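Local coordinates for protein carbonic anhydrase (Sordaria macrospora, PDB 4O1K) that catalyses the reversible hydration of carbon dioxide to bicarbonate as a zinc-dependent beta-carbonic anhydrase that assembles into a tetramer, at residues Asn86-Leu89 with Asn90-Ser93; Ile95-Ala98 with Val99-Lys103; Gln180-Tyr183 with Ala184-Phe188. All coordinates share one frame; numbering follows the deposited sequence. Where two conformers were deposited one is given.

Interaction 1. Residues Asn86-Leu89 with Asn90-Ser93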
ATOM      1  N   ASN A  86       6.894   2.357  -5.704  1.00 35.84           N
ATOM      2  CA  ASN A  86       6.819   3.598  -4.944  1.00 39.73           C
ATOM      3  C   ASN A  86       5.627   3.728  -3.993  1.00 35.56           C
ATOM      4  O   ASN A  86       5.679   4.498  -3.046  1.00 44.87           O
ATOM      5  CB  ASN A  86       7.009   4.825  -5.833  1.00 51.03           C
ATOM      6  CG  ASN A  86       6.268   4.721  -7.129  1.00 55.37           C
ATOM      7  OD1 ASN A  86       6.700   4.049  -8.057  1.00 58.51           O
ATOM      8  ND2 ASN A  86       5.158   5.407  -7.210  1.00 56.51           N
ATOM      9  N   THR A  87       4.561   2.968  -4.172  1.00 30.30           N
ATOM     10  CA  THR A  87       3.503   3.063  -3.181  1.00 31.11           C
ATOM     11  C   THR A  87       3.457   1.876  -2.215  1.00 30.31           C
ATOM     12  O   THR A  87       2.462   1.656  -1.496  1.00 33.09           O
ATOM     13  CB  THR A  87       2.118   3.370  -3.823  1.00 52.50           C
ATOM     14  OG1 THR A  87       1.624   2.216  -4.508  1.00 46.18           O
ATOM     15  CG2 THR A  87       2.240   4.541  -4.802  1.00 56.64           C
ATOM     16  N   ASP A  88       4.557   1.119  -2.198  1.00 28.49           N
ATOM     17  CA  ASP A  88       4.713   0.005  -1.275  1.00 26.27           C
ATOM     18  C   ASP A  88       5.450   0.483  -0.038  1.00 22.51           C
ATOM     19  O   ASP A  88       6.670   0.621  -0.071  1.00 27.47           O
ATOM     20  CB  ASP A  88       5.553  -1.085  -1.926  1.00 23.41           C
ATOM     21  CG  ASP A  88       5.836  -2.242  -0.968  1.00 30.08           C
ATOM     22  OD1 ASP A  88       5.045  -2.444  -0.034  1.00 30.42           O
ATOM     23  OD2 ASP A  88       6.839  -2.955  -1.154  1.00 29.91           O
ATOM     24  N   LEU A  89       4.715   0.746   1.034  1.00 22.09           N
ATOM     25  CA  LEU A  89       5.302   1.254   2.294  1.00 23.34           C
ATOM     26  C   LEU A  89       6.251   0.260   2.922  1.00 23.09           C
ATOM     27  O   LEU A  89       7.161   0.633   3.654  1.00 27.16           O
ATOM     28  CB  LEU A  89       4.197   1.510   3.300  1.00 27.99           C
ATOM     29  CG  LEU A  89       4.641   2.249   4.555  1.00 36.16           C
ATOM     30  CD1 LEU A  89       5.264   3.583   4.115  1.00 38.58           C
ATOM     31  CD2 LEU A  89       3.464   2.448   5.539  1.00 35.34           C
ATOM     32  N   ASN A  90       6.018  -1.016   2.656  1.00 24.32           N
ATOM     33  CA  ASN A  90       6.864  -2.070   3.203  1.00 24.56           C
ATOM     34  C   ASN A  90       8.332  -1.765   2.789  1.00 23.38           C
ATOM     35  O   ASN A  90       9.204  -1.420   3.649  1.00 28.48           O
ATOM     36  CB  ASN A  90       6.317  -3.395   2.665  1.00 25.33           C
ATOM     37  CG  ASN A  90       6.961  -4.596   3.292  1.00 28.09           C
ATOM     38  OD1 ASN A  90       8.123  -4.535   3.706  1.00 25.75           O
ATOM     39  ND2 ASN A  90       6.220  -5.703   3.363  1.00 26.18           N
ATOM     40  N   VAL A  91       8.587  -1.805   1.481  1.00 23.17           N
ATOM     41  CA  VAL A  91       9.946  -1.576   0.971  1.00 24.48           C
ATOM     42  C   VAL A  91      10.408  -0.137   1.135  1.00 27.92           C
ATOM     43  O   VAL A  91      11.595   0.111   1.418  1.00 27.61           O
ATOM     44  CB  VAL A  91      10.127  -2.050  -0.511  1.00 26.67           C
ATOM     45  CG1 VAL A  91       9.559  -1.037  -1.493  1.00 26.00           C
ATOM     46  CG2 VAL A  91      11.591  -2.252  -0.853  1.00 25.68           C
ATOM     47  N   MET A  92       9.498   0.818   0.949  1.00 25.08           N
ATOM     48  CA  MET A  92       9.915   2.214   1.063  1.00 29.98           C
ATOM     49  C   MET A  92      10.394   2.528   2.471  1.00 32.29           C
ATOM     50  O   MET A  92      11.417   3.207   2.681  1.00 30.82           O
ATOM     51  CB  MET A  92       8.784   3.152   0.670  1.00 28.27           C
ATOM     52  CG  MET A  92       8.482   3.120  -0.799  1.00 28.97           C
ATOM     53  SD  MET A  92       9.886   3.872  -1.676  1.00 43.42           S
ATOM     54  CE  MET A  92      10.500   2.429  -2.497  1.00 38.71           C
ATOM     55  N   SER A  93       9.687   1.986   3.446  1.00 31.10           N
ATOM     56  CA  SER A  93      10.057   2.235   4.826  1.00 37.79           C
ATOM     57  C   SER A  93      11.338   1.472   5.142  1.00 37.51           C
ATOM     58  O   SER A  93      12.200   1.962   5.900  1.00 39.01           O
ATOM     59  CB  SER A  93       8.909   1.873   5.780  1.00 40.59           C
ATOM     60  OG  SER A  93       8.648   0.497   5.727  1.00 39.23           O
TER
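M92 N donates to D88 O over 3.0 Å, and S93 N follows with a bond to L89 O, as the chain passes from the loop ending at D88 into the first turn of helix 89-100. The first of these bonds is nearly straight (162° at the hydrogen). D88 is the N-cap. Its CG lies anti to the backbone N (chi1 176°), which swings the carboxylate back over the amides of the first turn: OD1 receives a weak bond from N90 N (3.2 Å) and OD2 another from V91 N (3.4 Å). Aspartate suits this place, since its short side chain puts an oxygen before each of two N-H groups at the start of the helix, where the preceding turn is missing. V91 crosses the aspartate at about a right angle, with CG1 3.3 Å from OD2. M92 CG, set by chi1 beside its own backbone N, lies 3.2 Å from D88 O and also near N86 O, a buried carbonyl without a polar partner. S93 OG sits 2.6 Å from L89 O and 2.9 Å from N90 O; its single proton can serve one of them, and which one is not settled. The stronger partner of D88 OD2 is N90 ND2 of the second subunit, and the bond is returned by N90 here to D88 there. The two D88 OD1 atoms also lie close together across this interface. The positive end of each helix dipole, the capping N-H groups and the amide from across the interface would probably all help to offset the repulsion between these two buried carboxylates.

Interaction 2. Residues Ile95-Ala98 with Val99-Lys103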
ATOM      1  N   ILE A  95      13.882   0.995   2.966  1.00 26.56           N
ATOM      2  CA  ILE A  95      14.954   1.784   2.344  1.00 27.59           C
ATOM      3  C   ILE A  95      15.232   3.005   3.212  1.00 29.53           C
ATOM      4  O   ILE A  95      16.401   3.336   3.546  1.00 29.80           O
ATOM      5  CB  ILE A  95      14.541   2.217   0.922  1.00 25.65           C
ATOM      6  CG1 ILE A  95      14.429   0.976   0.041  1.00 25.62           C
ATOM      7  CG2 ILE A  95      15.553   3.219   0.322  1.00 24.38           C
ATOM      8  CD1 ILE A  95      13.930   1.249  -1.385  1.00 29.20           C
ATOM      9  N   GLU A  96      14.162   3.690   3.587  1.00 29.84           N
ATOM     10  CA  GLU A  96      14.299   4.863   4.443  1.00 36.84           C
ATOM     11  C   GLU A  96      15.066   4.533   5.726  1.00 38.66           C
ATOM     12  O   GLU A  96      16.002   5.251   6.118  1.00 39.95           O
ATOM     13  CB  GLU A  96      12.903   5.381   4.797  1.00 43.15           C
ATOM     14  CG  GLU A  96      12.877   6.399   5.926  1.00 53.60           C
ATOM     15  CD  GLU A  96      12.904   7.810   5.401  1.00 57.55           C
ATOM     16  OE1 GLU A  96      13.653   8.038   4.434  1.00 56.64           O
ATOM     17  OE2 GLU A  96      12.169   8.670   5.938  1.00 59.58           O
ATOM     18  N   TYR A  97      14.676   3.434   6.367  1.00 39.58           N
ATOM     19  CA  TYR A  97      15.258   3.011   7.642  1.00 42.21           C
ATOM     20  C   TYR A  97      16.708   2.569   7.523  1.00 38.69           C
ATOM     21  O   TYR A  97      17.540   2.869   8.394  1.00 42.73           O
ATOM     22  CB  TYR A  97      14.426   1.868   8.223  1.00 43.37           C
ATOM     23  CG  TYR A  97      14.860   1.370   9.593  1.00 46.89           C
ATOM     24  CD1 TYR A  97      14.743   2.169  10.730  1.00 52.77           C
ATOM     25  CD2 TYR A  97      15.338   0.084   9.750  1.00 49.18           C
ATOM     26  CE1 TYR A  97      15.124   1.683  11.987  1.00 56.19           C
ATOM     27  CE2 TYR A  97      15.714  -0.405  10.979  1.00 51.41           C
ATOM     28  CZ  TYR A  97      15.606   0.384  12.090  1.00 56.68           C
ATOM     29  OH  TYR A  97      16.003  -0.156  13.292  1.00 60.65           O
ATOM     30  N   ALA A  98      17.013   1.860   6.445  1.00 32.96           N
ATOM     31  CA  ALA A  98      18.372   1.377   6.195  1.00 33.88           C
ATOM     32  C   ALA A  98      19.317   2.524   5.889  1.00 33.75           C
ATOM     33  O   ALA A  98      20.465   2.544   6.355  1.00 34.26           O
ATOM     34  CB  ALA A  98      18.379   0.361   5.051  1.00 30.67           C
ATOM     35  N   VAL A  99      18.850   3.486   5.101  1.00 33.02           N
ATOM     36  CA  VAL A  99      19.727   4.584   4.689  1.00 34.95           C
ATOM     37  C   VAL A  99      19.901   5.591   5.809  1.00 37.98           C
ATOM     38  O   VAL A  99      21.016   6.007   6.139  1.00 39.21           O
ATOM     39  CB  VAL A  99      19.151   5.309   3.500  1.00 35.87           C
ATOM     40  CG1 VAL A  99      19.913   6.582   3.255  1.00 40.80           C
ATOM     41  CG2 VAL A  99      19.182   4.392   2.265  1.00 34.24           C
ATOM     42  N   LYS A 100      18.786   5.997   6.394  1.00 34.72           N
ATOM     43  CA  LYS A 100      18.823   7.109   7.338  1.00 41.39           C
ATOM     44  C   LYS A 100      19.209   6.719   8.760  1.00 44.33           C
ATOM     45  O   LYS A 100      19.931   7.454   9.436  1.00 47.57           O
ATOM     46  CB  LYS A 100      17.494   7.868   7.317  1.00 43.61           C
ATOM     47  CG  LYS A 100      17.553   9.099   6.417  1.00 51.27           C
ATOM     48  CD  LYS A 100      16.174   9.595   6.004  1.00 54.99           C
ATOM     49  CE  LYS A 100      16.259  11.018   5.458  1.00 60.21           C
ATOM     50  NZ  LYS A 100      15.058  11.829   5.838  1.00 63.76           N
ATOM     51  N   HIS A 101      18.747   5.563   9.215  1.00 46.22           N
ATOM     52  CA  HIS A 101      18.947   5.177  10.602  1.00 49.47           C
ATOM     53  C   HIS A 101      20.009   4.089  10.788  1.00 48.47           C
ATOM     54  O   HIS A 101      20.724   4.086  11.793  1.00 47.29           O
ATOM     55  CB  HIS A 101      17.605   4.788  11.223  1.00 54.46           C
ATOM     56  CG  HIS A 101      16.583   5.885  11.153  1.00 60.35           C
ATOM     57  ND1 HIS A 101      16.682   7.043  11.895  1.00 63.46           N
ATOM     58  CD2 HIS A 101      15.451   6.007  10.414  1.00 59.39           C
ATOM     59  CE1 HIS A 101      15.654   7.829  11.618  1.00 63.55           C
ATOM     60  NE2 HIS A 101      14.892   7.223  10.724  1.00 58.82           N
ATOM     61  N   LEU A 102      20.145   3.180   9.822  1.00 44.45           N
ATOM     62  CA  LEU A 102      21.226   2.189   9.899  1.00 45.36           C
ATOM     63  C   LEU A 102      22.514   2.654   9.207  1.00 43.84           C
ATOM     64  O   LEU A 102      23.588   2.104   9.471  1.00 43.20           O
ATOM     65  CB  LEU A 102      20.776   0.821   9.353  1.00 44.73           C
ATOM     66  CG  LEU A 102      19.720   0.086  10.193  1.00 45.79           C
ATOM     67  CD1 LEU A 102      19.233  -1.193   9.510  1.00 46.19           C
ATOM     68  CD2 LEU A 102      20.269  -0.237  11.561  1.00 46.09           C
ATOM     69  N   LYS A 103      22.401   3.642   8.313  1.00 38.01           N
ATOM     70  CA  LYS A 103      23.567   4.196   7.607  1.00 35.90           C
ATOM     71  C   LYS A 103      24.310   3.109   6.833  1.00 36.25           C
ATOM     72  O   LYS A 103      25.539   2.998   6.861  1.00 34.59           O
ATOM     73  CB  LYS A 103      24.511   4.906   8.577  1.00 42.89           C
ATOM     74  CG  LYS A 103      23.827   5.915   9.495  1.00 49.98           C
ATOM     75  CD  LYS A 103      23.589   7.230   8.792  1.00 55.34           C
ATOM     76  CE  LYS A 103      23.125   8.316   9.770  1.00 61.58           C
ATOM     77  NZ  LYS A 103      22.129   9.245   9.130  1.00 64.65           N
TER
HETATM   78  O   HOH W   1      13.336   8.096   9.054  1.00 52.15           O
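Y97 holds its CG anti to the backbone N (chi1 -177°), while H101 and L102 each set CG anti to their carbonyl carbon, and these torsions bring both residues against the phenol ring. H101 CB approaches Y97 CD1 to 3.9 Å, and the two rings meet rim to rim with planes 42° apart. L102 CD1 lies equally near Y97 CE2, on the same side of the ring plane but toward CD2 and CE2. A broad aromatic suits this position because it can touch the residues four and five places on at once, with M130 of the second subunit packed against it too. Cut back to an alanine, this position would probably leave a gap between H101, L102 and M130 of the second subunit. Helix 89-100 runs out here: Y97 O takes both H101 N (3.1 Å) and L102 N (3.0 Å), the latter an i to i+5 bond, as in a pi-turn, and K103 leaves helical geometry with positive phi. K103 NZ bends back to bond K100 O at 2.9 Å. Beside Y97 on the helix, a bend at chi2 (95°) carries the carboxylate of E96 to the aliphatic part of K100, OE1 being 3.4 Å from CD; NZ, 4.3 Å from OE1, stays beyond salt-bridge range.

Interaction 3. Residues Gln180-Tyr183 with Ala184-Phe188; sequences QQSY and AENGF
The C-terminal end of helix 177-186 is closed here by an alpha-L cap, in which a glycine with positive phi ends the helix and lets the chain leave toward strand 190-197. E185 N still bonds Q181 O in regular helical fashion, and N186 N reaches S182 O at 2.7 Å. G187 N then donates to Y183 O at 2.8 Å, from above the carbonyl plane. With phi at 82°, a side chain on G187 would collide with N186 O, which glycine avoids. Past the glycine the chain doubles back, and S182 OG, anti to its own backbone N (chi1 -169°), donates to F188 O at 2.8 Å. Serine is short enough to make this tie from the last turn to the departing chain, and it gives a buried hydroxyl its acceptor. The Y183 ring reaches G187, its CE2 3.3 Å from G187 O; the ring packs edge-to-face with F210, and OH bonds E211. N186 CB sits 3.8 Å above one face of the F188 ring, displaced toward its rim, and F188 makes a cation-pi contact with K105. Q181 turns outward, where NE2 bonds D126 of the third subunit. A positive-phi glycine whose N-H closes the last i to i+4 bond is the signature of the alpha-L C-cap, joined here by the serine bond to the residue after the glycine.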
ATOM      1  N   GLN A 180      19.107   9.964  -2.206  0.60 31.45           N
ATOM      2  CA  GLN A 180      19.728  11.142  -2.816  0.60 34.32           C
ATOM      3  C   GLN A 180      20.377  12.065  -1.792  0.60 38.14           C
ATOM      4  O   GLN A 180      21.504  12.531  -1.989  0.60 39.52           O
ATOM      5  CB  GLN A 180      18.725  11.928  -3.676  0.60 35.22           C
ATOM      6  CG  GLN A 180      19.410  13.061  -4.435  0.60 36.78           C
ATOM      7  CD  GLN A 180      18.457  13.882  -5.271  0.60 41.12           C
ATOM      8  OE1 GLN A 180      18.671  15.080  -5.476  0.60 42.18           O
ATOM      9  NE2 GLN A 180      17.405  13.243  -5.774  0.60 37.39           N
ATOM     10  N   GLN A 181      19.664  12.329  -0.702  1.00 42.69           N
ATOM     11  CA  GLN A 181      20.196  13.174   0.365  1.00 47.12           C
ATOM     12  C   GLN A 181      21.482  12.583   0.935  1.00 48.23           C
ATOM     13  O   GLN A 181      22.516  13.270   0.993  1.00 51.50           O
ATOM     14  CB  GLN A 181      19.154  13.365   1.469  1.00 51.75           C
ATOM     15  CG  GLN A 181      17.976  14.268   1.064  1.00 57.35           C
ATOM     16  CD  GLN A 181      16.757  14.069   1.945  1.00 63.12           C
ATOM     17  OE1 GLN A 181      16.582  13.011   2.557  1.00 65.91           O
ATOM     18  NE2 GLN A 181      15.901  15.081   2.010  1.00 64.03           N
ATOM     19  N   SER A 182      21.426  11.312   1.336  1.00 46.07           N
ATOM     20  CA  SER A 182      22.612  10.652   1.880  1.00 43.01           C
ATOM     21  C   SER A 182      23.768  10.677   0.888  1.00 42.13           C
ATOM     22  O   SER A 182      24.912  10.970   1.262  1.00 44.25           O
ATOM     23  CB  SER A 182      22.296   9.209   2.311  1.00 40.37           C
ATOM     24  OG  SER A 182      23.375   8.671   3.071  1.00 40.84           O
ATOM     25  N   TYR A 183      23.488  10.390  -0.380  1.00 42.20           N
ATOM     26  CA  TYR A 183      24.556  10.350  -1.369  1.00 45.67           C
ATOM     27  C   TYR A 183      25.205  11.716  -1.577  1.00 47.99           C
ATOM     28  O   TYR A 183      26.442  11.825  -1.651  1.00 44.29           O
ATOM     29  CB  TYR A 183      24.086   9.773  -2.702  1.00 47.09           C
ATOM     30  CG  TYR A 183      25.255   9.515  -3.620  1.00 49.56           C
ATOM     31  CD1 TYR A 183      25.536  10.363  -4.689  1.00 51.41           C
ATOM     32  CD2 TYR A 183      26.114   8.451  -3.383  1.00 50.13           C
ATOM     33  CE1 TYR A 183      26.623  10.134  -5.514  1.00 54.22           C
ATOM     34  CE2 TYR A 183      27.204   8.219  -4.197  1.00 52.68           C
ATOM     35  CZ  TYR A 183      27.453   9.054  -5.257  1.00 57.20           C
ATOM     36  OH  TYR A 183      28.543   8.808  -6.062  1.00 61.52           O
ATOM     37  N   ALA A 184      24.375  12.750  -1.652  1.00 50.30           N
ATOM     38  CA  ALA A 184      24.865  14.122  -1.754  1.00 54.14           C
ATOM     39  C   ALA A 184      25.810  14.447  -0.598  1.00 57.06           C
ATOM     40  O   ALA A 184      26.927  14.927  -0.809  1.00 58.88           O
ATOM     41  CB  ALA A 184      23.694  15.094  -1.771  1.00 53.29           C
ATOM     42  N   GLU A 185      25.348  14.169   0.618  1.00 58.86           N
ATOM     43  CA  GLU A 185      26.040  14.534   1.853  1.00 63.48           C
ATOM     44  C   GLU A 185      27.273  13.676   2.141  1.00 59.57           C
ATOM     45  O   GLU A 185      28.292  14.178   2.648  1.00 58.92           O
ATOM     46  CB  GLU A 185      25.064  14.382   3.020  1.00 72.70           C
ATOM     47  CG  GLU A 185      25.386  15.182   4.274  1.00 83.80           C
ATOM     48  CD  GLU A 185      24.171  15.312   5.185  1.00 91.97           C
ATOM     49  OE1 GLU A 185      24.262  16.031   6.204  1.00 97.44           O
ATOM     50  OE2 GLU A 185      23.122  14.699   4.870  1.00 92.50           O
ATOM     51  N   ASN A 186      27.172  12.386   1.825  1.00 51.42           N
ATOM     52  CA  ASN A 186      28.097  11.394   2.350  1.00 51.90           C
ATOM     53  C   ASN A 186      28.830  10.592   1.282  1.00 47.15           C
ATOM     54  O   ASN A 186      29.890  10.028   1.544  1.00 48.01           O
ATOM     55  CB  ASN A 186      27.351  10.435   3.299  1.00 54.55           C
ATOM     56  CG  ASN A 186      26.569  11.163   4.387  1.00 56.09           C
ATOM     57  OD1 ASN A 186      25.343  11.009   4.505  1.00 57.03           O
ATOM     58  ND2 ASN A 186      27.267  11.960   5.183  1.00 56.92           N
ATOM     59  N   GLY A 187      28.274  10.530   0.078  1.00 45.52           N
ATOM     60  CA  GLY A 187      28.863   9.704  -0.963  1.00 45.68           C
ATOM     61  C   GLY A 187      28.466   8.239  -0.832  1.00 46.34           C
ATOM     62  O   GLY A 187      28.948   7.377  -1.585  1.00 48.78           O
ATOM     63  N   PHE A 188      27.599   7.952   0.137  1.00 40.24           N
ATOM     64  CA  PHE A 188      27.035   6.606   0.294  1.00 38.54           C
ATOM     65  C   PHE A 188      25.549   6.731   0.634  1.00 33.40           C
ATOM     66  O   PHE A 188      25.108   7.809   1.036  1.00 36.40           O
ATOM     67  CB  PHE A 188      27.826   5.769   1.325  1.00 41.02           C
ATOM     68  CG  PHE A 188      27.703   6.228   2.764  1.00 43.91           C
ATOM     69  CD1 PHE A 188      28.784   6.811   3.408  1.00 48.14           C
ATOM     70  CD2 PHE A 188      26.540   5.992   3.497  1.00 43.89           C
ATOM     71  CE1 PHE A 188      28.691   7.206   4.731  1.00 51.28           C
ATOM     72  CE2 PHE A 188      26.437   6.394   4.815  1.00 47.50           C
ATOM     73  CZ  PHE A 188      27.510   6.998   5.434  1.00 51.08           C
TER

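Overall arrangement
Interactions 1 and 2 share helix 89-100, the first at its N-terminal cap and the second at its C-terminal end, with centres 13 Å apart; both touch the second subunit. Interaction 3 ends the neighbouring helix 177-186. Its centre is 12 Å from that of interaction 2, and the two meet directly: V99 CG1 lies 3.7 Å from S182 CB, and K100 CE 3.5 Å from Q181 OE1. Interactions 1 and 3 do not touch, their nearest atoms being about 11 Å apart. Helix 89-100 connects strand 74-79 to strand 106-112, which supplies zinc ligand H112; I95 and A98 pack on L52 of strand 51-56, which ends in zinc ligand C56.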